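Local coordinates for protein AA9 family lytic polysaccharide monooxygenase cel61B (Hypocrea jecorina, PDB 2VTC) that depolymerises crystalline and amorphous polysaccharides by copper-dependent oxidation of their glycosidic bonds, using O2 or H2O2 as cosubstrate, at residues H20-Q24 with D62-I66; Q100-W106 with Q157-W161; Y144-W149 with T234-Y239. All blocks are in the same frame, centred on the assembly; numbering follows the deposited sequence.

Interaction 1: residues H20-Q24 with D62-I66; sequences HGQVQ and DLGFI. With NI (nickel (II) ion), chain E; NAG (2-acetamido-2-deoxy-beta-D-glucopyranose), chain C.
The backbone O of Leu-63 is gripped twice by the start of the mature chain: Gly-21 N donates to Leu-63 O at 2.9 Å (N-H...O 156°), arriving on a lone pair in the carbonyl plane, and His-20 CA makes a C-H...O contact with the same Leu-63 O at 3.1 Å. One residue on, a water donates to both Gly-21 O and Gly-64 O and bridges the two backbones. Gly-64 CA lies over one face of the His-20 imidazole, 3.7 Å from the ring centroid, a CH-pi contact. At the edge of that ring, Asp-62 O stands 3.4 Å from His-20 CD2, while His-20 CE1 meets the rim of Phe-65 at CD2. The His-20 ring turns back beside its own amino group (chi1 -75°), which lets N and ND1 chelate one metal, at 1.9 Å from His-20 N and 2.2 Å from His-20 ND1. Together with His-108 this is the histidine brace of the AA9 monooxygenases, occupied here by nickel in place of copper, and Tyr-195 adds a further ligand. Asp-60 OD1 accepts from the N-H groups of Asp-62 and Gly-64 and braces this turn. Farther along, the extended side chain of Gln-22 lays its amide against Leu-63 CD2, 3.2 Å from Gln-22 OE1, and Gln-22 NE2 donates to Gln-24 OE1 at 3.1 Å.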
loop_
_atom_site.group_PDB
_atom_site.type_symbol
_atom_site.label_atom_id
_atom_site.label_comp_id
_atom_site.label_asym_id
_atom_site.label_seq_id
_atom_site.Cartn_x
_atom_site.Cartn_y
_atom_site.Cartn_z
ATOM N N HIS A 20 3.719 -11.844 -5.865
ATOM C CA HIS A 20 3.929 -12.168 -4.408
ATOM C C HIS A 20 5.151 -11.472 -3.844
ATOM O O HIS A 20 6.199 -11.401 -4.490
ATOM C CB HIS A 20 4.032 -13.687 -4.226
ATOM C CG HIS A 20 2.726 -14.412 -4.339
ATOM N ND1 HIS A 20 1.795 -14.148 -5.319
ATOM C CD2 HIS A 20 2.193 -15.399 -3.576
ATOM C CE1 HIS A 20 0.749 -14.941 -5.162
ATOM N NE2 HIS A 20 0.969 -15.716 -4.112
ATOM N N GLY A 21 5.017 -10.950 -2.613
ATOM C CA GLY A 21 6.067 -10.178 -1.971
ATOM C C GLY A 21 5.438 -9.313 -0.881
ATOM O O GLY A 21 4.219 -9.203 -0.825
ATOM N N GLN A 22 6.264 -8.703 -0.044
ATOM C CA GLN A 22 5.768 -7.814 1.026
ATOM C C GLN A 22 6.739 -6.657 1.229
ATOM O O GLN A 22 7.900 -6.738 0.822
ATOM C CB GLN A 22 5.594 -8.616 2.332
ATOM C CG GLN A 22 6.918 -9.049 2.963
ATOM C CD GLN A 22 6.773 -9.931 4.201
ATOM O OE1 GLN A 22 5.692 -10.047 4.809
ATOM N NE2 GLN A 22 7.868 -10.566 4.572
ATOM N N VAL A 23 6.285 -5.570 1.861
ATOM C CA VAL A 23 7.189 -4.501 2.238
ATOM C C VAL A 23 7.902 -4.958 3.508
ATOM O O VAL A 23 7.262 -5.163 4.537
ATOM C CB VAL A 23 6.432 -3.151 2.470
ATOM C CG1 VAL A 23 7.338 -2.123 3.119
ATOM C CG2 VAL A 23 5.902 -2.626 1.153
ATOM N N GLN A 24 9.216 -5.163 3.424
ATOM C CA GLN A 24 9.962 -5.706 4.570
ATOM C C GLN A 24 10.625 -4.641 5.420
ATOM O O GLN A 24 10.949 -4.870 6.605
ATOM C CB GLN A 24 10.999 -6.736 4.097
ATOM C CG GLN A 24 10.392 -7.980 3.535
ATOM C CD GLN A 24 11.306 -9.204 3.654
ATOM O OE1 GLN A 24 10.831 -10.322 3.866
ATOM N NE2 GLN A 24 12.605 -8.995 3.506
ATOM N N ASP A 62 2.195 -16.655 2.226
ATOM C CA ASP A 62 2.877 -16.800 0.939
ATOM C C ASP A 62 3.285 -15.445 0.380
ATOM O O ASP A 62 3.928 -15.343 -0.684
ATOM C CB ASP A 62 1.904 -17.422 -0.046
ATOM C CG ASP A 62 1.275 -18.683 0.484
ATOM O OD1 ASP A 62 2.028 -19.596 0.889
ATOM O OD2 ASP A 62 0.028 -18.763 0.472
ATOM N N LEU A 63 2.866 -14.395 1.078
ATOM C CA LEU A 63 3.027 -13.034 0.597
ATOM C C LEU A 63 2.157 -12.813 -0.657
ATOM O O LEU A 63 2.550 -12.085 -1.579
ATOM C CB LEU A 63 4.514 -12.703 0.379
ATOM C CG LEU A 63 5.493 -13.059 1.510
ATOM C CD1 LEU A 63 6.885 -12.561 1.195
ATOM C CD2 LEU A 63 5.030 -12.468 2.868
ATOM N N GLY A 64 0.973 -13.422 -0.629
ATOM C CA GLY A 64 -0.057 -13.364 -1.685
ATOM C C GLY A 64 -0.892 -12.095 -1.685
ATOM O O GLY A 64 -0.423 -11.045 -1.247
ATOM N N PHE A 65 -2.118 -12.213 -2.190
ATOM C CA PHE A 65 -2.931 -11.054 -2.576
ATOM C C PHE A 65 -4.386 -11.122 -2.091
ATOM O O PHE A 65 -4.863 -12.178 -1.622
ATOM C CB PHE A 65 -2.879 -10.885 -4.119
ATOM C CG PHE A 65 -3.322 -12.118 -4.878
ATOM C CD1 PHE A 65 -4.662 -12.328 -5.169
ATOM C CD2 PHE A 65 -2.387 -13.068 -5.277
ATOM C CE1 PHE A 65 -5.087 -13.484 -5.845
ATOM C CE2 PHE A 65 -2.800 -14.213 -5.964
ATOM C CZ PHE A 65 -4.130 -14.408 -6.242
ATOM N N ILE A 66 -5.083 -9.984 -2.185
ATOM C CA ILE A 66 -6.513 -9.852 -1.922
ATOM C C ILE A 66 -7.181 -9.729 -3.285
ATOM O O ILE A 66 -6.651 -9.011 -4.143
ATOM C CB ILE A 66 -6.800 -8.567 -1.040
ATOM C CG1 ILE A 66 -5.943 -8.596 0.238
ATOM C CG2 ILE A 66 -8.274 -8.381 -0.738
ATOM C CD1 ILE A 66 -6.121 -9.841 1.089
HETATM NI NI NI E . 2.439 -12.787 -6.936
HETATM C C1 NAG C . 15.093 -4.858 3.701
HETATM C C2 NAG C . 16.205 -5.737 4.287
HETATM C C3 NAG C . 17.029 -6.450 3.191
HETATM C C4 NAG C . 16.146 -7.102 2.111
HETATM C C5 NAG C . 14.971 -6.177 1.739
HETATM C C6 NAG C . 13.964 -6.796 0.776
HETATM C C7 NAG C . 17.368 -5.387 6.410
HETATM C C8 NAG C . 18.409 -4.593 7.141
HETATM N N2 NAG C . 17.098 -4.992 5.161
HETATM O O3 NAG C . 17.874 -7.422 3.790
HETATM O O4 NAG C . 16.898 -7.377 0.935
HETATM O O5 NAG C . 14.284 -5.714 2.903
HETATM O O6 NAG C . 13.599 -8.105 1.147
HETATM O O7 NAG C . 16.812 -6.345 6.955
HETATM O O HOH W 1 1.603 -9.618 0.202
HETATM O O HOH W 2 3.664 -14.446 -7.540
HETATM O O HOH W 3 1.346 -13.199 -7.259
#

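Interaction 2: residues Q100-W106 with Q157-W161. With NAG (2-acetamido-2-deoxy-beta-D-glucopyranose), chain C; NAG (2-acetamido-2-deoxy-beta-D-glucopyranose), chain B.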
loop_
_atom_site.group_PDB
_atom_site.type_symbol
_atom_site.label_atom_id
_atom_site.label_comp_id
_atom_site.label_asym_id
_atom_site.label_seq_id
_atom_site.Cartn_x
_atom_site.Cartn_y
_atom_site.Cartn_z
ATOM N N GLN A 100 10.536 -0.756 0.404
ATOM C CA GLN A 100 11.384 -1.830 -0.111
ATOM C C GLN A 100 10.631 -3.149 -0.085
ATOM O O GLN A 100 10.322 -3.701 0.978
ATOM C CB GLN A 100 12.694 -1.917 0.685
ATOM C CG GLN A 100 13.530 -3.163 0.376
ATOM C CD GLN A 100 14.210 -3.103 -0.992
ATOM O OE1 GLN A 100 13.812 -3.801 -1.940
ATOM N NE2 GLN A 100 15.226 -2.273 -1.095
ATOM N N TRP A 101 10.323 -3.658 -1.274
ATOM C CA TRP A 101 9.636 -4.930 -1.403
ATOM C C TRP A 101 10.633 -6.096 -1.433
ATOM O O TRP A 101 11.800 -5.928 -1.826
ATOM C CB TRP A 101 8.774 -4.947 -2.674
ATOM C CG TRP A 101 7.579 -4.027 -2.606
ATOM C CD1 TRP A 101 7.576 -2.686 -2.809
ATOM C CD2 TRP A 101 6.225 -4.401 -2.312
ATOM N NE1 TRP A 101 6.299 -2.186 -2.657
ATOM C CE2 TRP A 101 5.448 -3.220 -2.366
ATOM C CE3 TRP A 101 5.591 -5.622 -2.025
ATOM C CZ2 TRP A 101 4.058 -3.213 -2.121
ATOM C CZ3 TRP A 101 4.200 -5.627 -1.782
ATOM C CH2 TRP A 101 3.453 -4.411 -1.832
ATOM N N GLY A 102 10.174 -7.264 -1.009
ATOM C CA GLY A 102 11.061 -8.426 -0.936
ATOM C C GLY A 102 10.372 -9.632 -0.345
ATOM O O GLY A 102 9.145 -9.613 -0.151
ATOM N N PRO A 103 11.148 -10.688 -0.022
ATOM C CA PRO A 103 12.626 -10.783 -0.102
ATOM C C PRO A 103 13.191 -11.018 -1.518
ATOM O O PRO A 103 14.375 -10.738 -1.767
ATOM C CB PRO A 103 12.951 -11.986 0.792
ATOM C CG PRO A 103 11.713 -12.860 0.729
ATOM C CD PRO A 103 10.528 -11.929 0.479
ATOM N N GLY A 104 12.365 -11.536 -2.418
ATOM C CA GLY A 104 12.802 -11.786 -3.797
ATOM C C GLY A 104 12.423 -10.663 -4.750
ATOM O O GLY A 104 11.669 -9.759 -4.397
ATOM N N VAL A 105 12.969 -10.716 -5.965
ATOM C CA VAL A 105 12.601 -9.781 -7.032
ATOM C C VAL A 105 11.088 -9.820 -7.292
ATOM O O VAL A 105 10.483 -10.895 -7.343
ATOM C CB VAL A 105 13.404 -10.080 -8.338
ATOM C CG1 VAL A 105 13.074 -9.060 -9.424
ATOM C CG2 VAL A 105 14.905 -10.043 -8.040
ATOM N N TRP A 106 10.466 -8.646 -7.416
ATOM C CA TRP A 106 9.029 -8.592 -7.703
ATOM C C TRP A 106 8.666 -9.303 -9.038
ATOM O O TRP A 106 9.222 -8.953 -10.084
ATOM C CB TRP A 106 8.504 -7.145 -7.661
ATOM C CG TRP A 106 7.017 -7.025 -7.890
ATOM C CD1 TRP A 106 6.403 -6.477 -8.983
ATOM C CD2 TRP A 106 5.962 -7.444 -7.010
ATOM N NE1 TRP A 106 5.047 -6.540 -8.851
ATOM C CE2 TRP A 106 4.740 -7.130 -7.649
ATOM C CE3 TRP A 106 5.931 -8.049 -5.741
ATOM C CZ2 TRP A 106 3.485 -7.400 -7.068
ATOM C CZ3 TRP A 106 4.676 -8.331 -5.171
ATOM C CH2 TRP A 106 3.478 -8.008 -5.832
ATOM N N GLN A 157 14.014 -0.821 -10.397
ATOM C CA GLN A 157 14.573 0.057 -9.358
ATOM C C GLN A 157 14.956 -0.723 -8.095
ATOM O O GLN A 157 15.052 -0.144 -6.998
ATOM C CB GLN A 157 13.581 1.162 -8.969
ATOM C CG GLN A 157 13.238 2.183 -10.040
ATOM C CD GLN A 157 11.925 2.920 -9.753
ATOM O OE1 GLN A 157 11.280 2.733 -8.691
ATOM N NE2 GLN A 157 11.522 3.768 -10.691
ATOM N N GLY A 158 15.153 -2.029 -8.236
ATOM C CA GLY A 158 15.582 -2.878 -7.123
ATOM C C GLY A 158 14.499 -3.084 -6.078
ATOM O O GLY A 158 14.794 -3.165 -4.879
ATOM N N ASN A 159 13.249 -3.185 -6.538
ATOM C CA ASN A 159 12.112 -3.458 -5.646
ATOM C C ASN A 159 11.769 -2.285 -4.733
ATOM O O ASN A 159 11.116 -2.489 -3.707
ATOM C CB ASN A 159 12.369 -4.717 -4.797
ATOM C CG ASN A 159 11.831 -5.992 -5.429
ATOM O OD1 ASN A 159 11.459 -6.928 -4.716
ATOM N ND2 ASN A 159 11.789 -6.044 -6.761
ATOM N N LYS A 160 12.209 -1.084 -5.107
ATOM C CA LYS A 160 11.983 0.140 -4.324
ATOM C C LYS A 160 10.965 1.053 -5.002
ATOM O O LYS A 160 11.004 1.226 -6.217
ATOM C CB LYS A 160 13.287 0.919 -4.138
ATOM C CG LYS A 160 14.276 0.278 -3.175
ATOM C CD LYS A 160 15.672 0.839 -3.378
ATOM C CE LYS A 160 16.735 -0.020 -2.704
ATOM N NZ LYS A 160 16.828 -1.422 -3.246
ATOM N N TRP A 161 10.063 1.650 -4.216
ATOM C CA TRP A 161 9.145 2.668 -4.733
ATOM C C TRP A 161 9.128 3.905 -3.831
ATOM O O TRP A 161 8.937 3.788 -2.615
ATOM C CB TRP A 161 7.711 2.126 -4.897
ATOM C CG TRP A 161 6.942 2.969 -5.860
ATOM C CD1 TRP A 161 6.008 3.931 -5.570
ATOM C CD2 TRP A 161 7.079 2.959 -7.286
ATOM N NE1 TRP A 161 5.556 4.516 -6.739
ATOM C CE2 TRP A 161 6.205 3.937 -7.803
ATOM C CE3 TRP A 161 7.879 2.215 -8.179
ATOM C CZ2 TRP A 161 6.093 4.195 -9.176
ATOM C CZ3 TRP A 161 7.765 2.468 -9.537
ATOM C CH2 TRP A 161 6.875 3.448 -10.023
HETATM C C1 NAG C . 15.093 -4.858 3.701
HETATM C C2 NAG C . 16.205 -5.737 4.287
HETATM C C3 NAG C . 17.029 -6.450 3.191
HETATM C C4 NAG C . 16.146 -7.102 2.111
HETATM C C5 NAG C . 14.971 -6.177 1.739
HETATM C C6 NAG C . 13.964 -6.796 0.776
HETATM C C7 NAG C . 17.368 -5.387 6.410
HETATM C C8 NAG C . 18.409 -4.593 7.141
HETATM N N2 NAG C . 17.098 -4.992 5.161
HETATM O O3 NAG C . 17.874 -7.422 3.790
HETATM O O4 NAG C . 16.898 -7.377 0.935
HETATM O O5 NAG C . 14.284 -5.714 2.903
HETATM O O6 NAG C . 13.599 -8.105 1.147
HETATM O O7 NAG C . 16.812 -6.345 6.955
HETATM C C1 NAG B . 17.035 -8.794 0.720
HETATM C C2 NAG B . 17.321 -9.044 -0.766
HETATM C C3 NAG B . 17.753 -10.491 -1.049
HETATM C C4 NAG B . 18.760 -11.017 -0.024
HETATM C C5 NAG B . 18.255 -10.740 1.397
HETATM C C6 NAG B . 19.235 -11.235 2.461
HETATM C C7 NAG B . 16.056 -7.566 -2.278
HETATM C C8 NAG B . 14.879 -7.451 -3.194
HETATM N N2 NAG B . 16.169 -8.711 -1.599
HETATM O O3 NAG B . 18.340 -10.536 -2.332
HETATM O O4 NAG B . 18.991 -12.400 -0.216
HETATM O O5 NAG B . 18.061 -9.338 1.541
HETATM O O6 NAG B . 20.459 -10.540 2.335
HETATM O O7 NAG B . 16.827 -6.614 -2.173
#
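Asn-159 projects from the end of a turn into the bend 101-106, and its side chain crosses that of Gln-100 at about a right angle, the two amide planes being 32° apart. Asn-159 CB packs 3.3 Å from Trp-101 O, and the amide beyond it is enclosed by the backbone of Trp-101, Gly-104 and Trp-106. Behind this plug the main chains join directly: Trp-101 N donates to Asn-159 O at 2.8 Å, nearly straight at 171°. The same Asn-159 O lies at the edge of the Trp-101 indole, near its plane, 3.7 Å from Trp-101 CD1. Trp-101 and Trp-106 both have their polar ends held elsewhere, NE1 of Trp-101 by His-178 and NE1 of Trp-106 by Gln-151. Trp-106 turns its CB toward Asn-159, but its ring leads away and meets His-108 and Tyr-195 edge-to-face, beside the metal. On the other flank, Lys-160 crosses Gln-100 obliquely. A bend at the end of the lysine chain (chi4 62°) folds Lys-160 NZ back onto Gly-158 O, a 3.1 Å bond within its own segment. Gly-158, with positive phi, is the C' residue of the Schellman motif that ends helix 150-156. The sugars line the rim: N2 of the chain B NAG donates to Pro-103 O at 2.7 Å, and the chain C NAG lies so close to Gly-102 CA, with O6 at 3.3 Å, that a CB there would clash. Gln-100 and Lys-160 form a non-hydrogen-bonded antiparallel pair, where the outer strand 160-164 joins 96-102 in the four-stranded sheet of the AA9 beta-sandwich.

Interaction 3: residues Y144-W149 with T234-Y239; sequences YNTQVW and TTITSY
Tyr-144 reaches from CB across the loop 236-239, its ring standing beside the backbone N (chi1 -63°). Beyond CB, one face of the ring is capped by Thr-237 O, which sits 3.4 Å from its plane and over its centre. On one side of the ring Tyr-144 CD1 is 3.5 Å from Ile-236 O, and CE1 lies near both Thr-237 O and the CG2 methyl of Ile-236. At the tip, Tyr-144 OH accepts from Tyr-239 N at 2.8 Å, the donor lying near the ring plane, and a water links this hydroxyl to Tyr-239 O. The contact joins the turn after strand 133-143 to the long C-terminal loop of the AA9 domain, on the side of the sandwich where helix 150-156 begins. The amide of Gln-147 pairs with the backbone of Ile-236 at both its N-H and C=O: Gln-147 OE1 accepts from Ile-236 N at 2.8 Å while Gln-147 NE2 donates to Ile-236 O at 2.8 Å, both bonds practically straight at 178°. NE2 also donates to Tyr-144 O, so two acceptors in the amide plane hold the group flat, and a water ties OE1 to Thr-234 O. A leucine in its place would probably leave both the N-H and the C=O of Ile-236 without these mates and free the loop to shift. Trp-149, at the N-cap position of the helix, points the edge of its six-membered ring at the face of Tyr-239, a T-shaped (edge-to-face) pair with planes at 90° and Trp-149 CZ3 3.6 Å from Tyr-239 CE2. Pro-112 touches both rings, and Tyr-239 OH donates to Gly-227 O.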
loop_
_atom_site.group_PDB
_atom_site.type_symbol
_atom_site.label_atom_id
_atom_site.label_comp_id
_atom_site.label_asym_id
_atom_site.label_seq_id
_atom_site.Cartn_x
_atom_site.Cartn_y
_atom_site.Cartn_z
ATOM N N TYR A 144 2.150 5.424 -21.969
ATOM C CA TYR A 144 1.479 5.064 -23.229
ATOM C C TYR A 144 2.492 4.908 -24.384
ATOM O O TYR A 144 2.324 4.057 -25.283
ATOM C CB TYR A 144 0.412 6.096 -23.590
ATOM C CG TYR A 144 -0.731 6.207 -22.597
ATOM C CD1 TYR A 144 -1.451 5.078 -22.203
ATOM C CD2 TYR A 144 -1.098 7.441 -22.064
ATOM C CE1 TYR A 144 -2.505 5.178 -21.295
ATOM C CE2 TYR A 144 -2.151 7.548 -21.148
ATOM C CZ TYR A 144 -2.845 6.410 -20.775
ATOM O OH TYR A 144 -3.892 6.508 -19.874
ATOM N N ASN A 145 3.558 5.690 -24.330
ATOM C CA ASN A 145 4.544 5.666 -25.438
ATOM C C ASN A 145 5.484 4.459 -25.384
ATOM O O ASN A 145 5.932 3.977 -26.434
ATOM C CB ASN A 145 5.317 6.984 -25.510
ATOM C CG ASN A 145 6.271 7.035 -26.689
ATOM O OD1 ASN A 145 7.457 6.763 -26.534
ATOM N ND2 ASN A 145 5.734 7.337 -27.881
ATOM N N THR A 146 5.778 3.938 -24.183
ATOM C CA THR A 146 6.640 2.767 -24.064
ATOM C C THR A 146 5.847 1.465 -23.821
ATOM O O THR A 146 6.385 0.370 -24.039
ATOM C CB THR A 146 7.703 2.905 -22.950
ATOM O OG1 THR A 146 7.032 3.029 -21.676
ATOM C CG2 THR A 146 8.625 4.116 -23.178
ATOM N N GLN A 147 4.589 1.607 -23.382
ATOM C CA GLN A 147 3.731 0.487 -22.920
ATOM C C GLN A 147 4.276 -0.243 -21.673
ATOM O O GLN A 147 3.908 -1.402 -21.399
ATOM C CB GLN A 147 3.394 -0.495 -24.067
ATOM C CG GLN A 147 2.602 0.138 -25.212
ATOM C CD GLN A 147 1.157 0.468 -24.871
ATOM O OE1 GLN A 147 0.355 -0.421 -24.587
ATOM N NE2 GLN A 147 0.801 1.755 -24.946
ATOM N N VAL A 148 5.116 0.457 -20.913
ATOM C CA VAL A 148 5.734 -0.087 -19.698
ATOM C C VAL A 148 5.000 0.393 -18.448
ATOM O O VAL A 148 4.777 1.590 -18.265
ATOM C CB VAL A 148 7.237 0.273 -19.584
ATOM C CG1 VAL A 148 7.837 -0.274 -18.302
ATOM C CG2 VAL A 148 8.001 -0.343 -20.743
ATOM N N TRP A 149 4.636 -0.574 -17.608
ATOM C CA TRP A 149 3.898 -0.298 -16.352
ATOM C C TRP A 149 4.785 0.111 -15.181
ATOM O O TRP A 149 5.969 -0.247 -15.093
ATOM C CB TRP A 149 3.120 -1.548 -15.944
ATOM C CG TRP A 149 1.952 -1.840 -16.784
ATOM C CD1 TRP A 149 1.898 -2.702 -17.865
ATOM C CD2 TRP A 149 0.637 -1.302 -16.636
ATOM N NE1 TRP A 149 0.625 -2.714 -18.389
ATOM C CE2 TRP A 149 -0.170 -1.866 -17.657
ATOM C CE3 TRP A 149 0.063 -0.376 -15.746
ATOM C CZ2 TRP A 149 -1.522 -1.530 -17.820
ATOM C CZ3 TRP A 149 -1.292 -0.059 -15.897
ATOM C CH2 TRP A 149 -2.074 -0.648 -16.903
ATOM N N THR A 234 -2.793 -6.128 -24.969
ATOM C CA THR A 234 -3.043 -5.397 -26.206
ATOM C C THR A 234 -2.515 -3.978 -26.000
ATOM O O THR A 234 -2.335 -3.544 -24.858
ATOM C CB THR A 234 -4.539 -5.398 -26.573
ATOM O OG1 THR A 234 -4.715 -4.800 -27.867
ATOM C CG2 THR A 234 -5.376 -4.635 -25.522
ATOM N N THR A 235 -2.238 -3.260 -27.092
ATOM C CA THR A 235 -1.786 -1.872 -26.999
ATOM C C THR A 235 -2.833 -1.013 -26.275
ATOM O O THR A 235 -4.013 -1.032 -26.621
ATOM C CB THR A 235 -1.440 -1.304 -28.418
ATOM O OG1 THR A 235 -0.442 -2.138 -29.016
ATOM C CG2 THR A 235 -0.904 0.101 -28.329
ATOM N N ILE A 236 -2.401 -0.283 -25.246
ATOM C CA ILE A 236 -3.308 0.551 -24.452
ATOM C C ILE A 236 -3.010 2.026 -24.682
ATOM O O ILE A 236 -1.867 2.467 -24.509
ATOM C CB ILE A 236 -3.212 0.175 -22.934
ATOM C CG1 ILE A 236 -3.776 -1.242 -22.736
ATOM C CG2 ILE A 236 -3.929 1.201 -22.045
ATOM C CD1 ILE A 236 -3.355 -1.907 -21.444
ATOM N N THR A 237 -4.035 2.775 -25.077
ATOM C CA THR A 237 -3.880 4.206 -25.342
ATOM C C THR A 237 -4.503 5.079 -24.266
ATOM O O THR A 237 -4.201 6.275 -24.169
ATOM C CB THR A 237 -4.459 4.593 -26.721
ATOM O OG1 THR A 237 -5.827 4.178 -26.801
ATOM C CG2 THR A 237 -3.667 3.905 -27.817
ATOM N N SER A 238 -5.363 4.466 -23.451
ATOM C CA SER A 238 -6.034 5.145 -22.356
ATOM C C SER A 238 -6.269 4.148 -21.212
ATOM O O SER A 238 -6.797 3.066 -21.438
ATOM C CB SER A 238 -7.368 5.691 -22.856
ATOM O OG SER A 238 -7.996 6.475 -21.879
ATOM N N TYR A 239 -5.854 4.519 -20.001
ATOM C CA TYR A 239 -6.053 3.660 -18.820
ATOM C C TYR A 239 -6.534 4.487 -17.625
ATOM O O TYR A 239 -5.943 5.516 -17.300
ATOM C CB TYR A 239 -4.758 2.920 -18.471
ATOM C CG TYR A 239 -4.859 2.025 -17.243
ATOM C CD1 TYR A 239 -5.591 0.829 -17.290
ATOM C CD2 TYR A 239 -4.238 2.383 -16.042
ATOM C CE1 TYR A 239 -5.699 0.002 -16.161
ATOM C CE2 TYR A 239 -4.343 1.577 -14.912
ATOM C CZ TYR A 239 -5.067 0.387 -14.983
ATOM O OH TYR A 239 -5.179 -0.419 -13.872
HETATM O O HOH W 4 -3.750 6.859 -16.664
HETATM O O HOH W 5 -0.057 -2.743 -23.333
#

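How the interactions relate
From the N terminus, interaction 1 closes first, returning the chain after 37 residues to lay loop 62-66 against the metal-binding N terminus that leads into strand 22-28. Interaction 2 then opens on strand 96-102, the sheet neighbour of 22-28; these two interactions touch through probable backbone hydrogen bonds and through Trp-106 against His-20, and both adjoin the chain C sugar. Interaction 3 opens at 144-149 before interaction 2 closes at 157-161, so these two cross, with helix 150-156 between their inner segments. Interaction 3 closes last, at 234-239, fastening the C-terminal loop. It touches neither of the others, lying about 6 Å from interaction 2 at the nearest atoms.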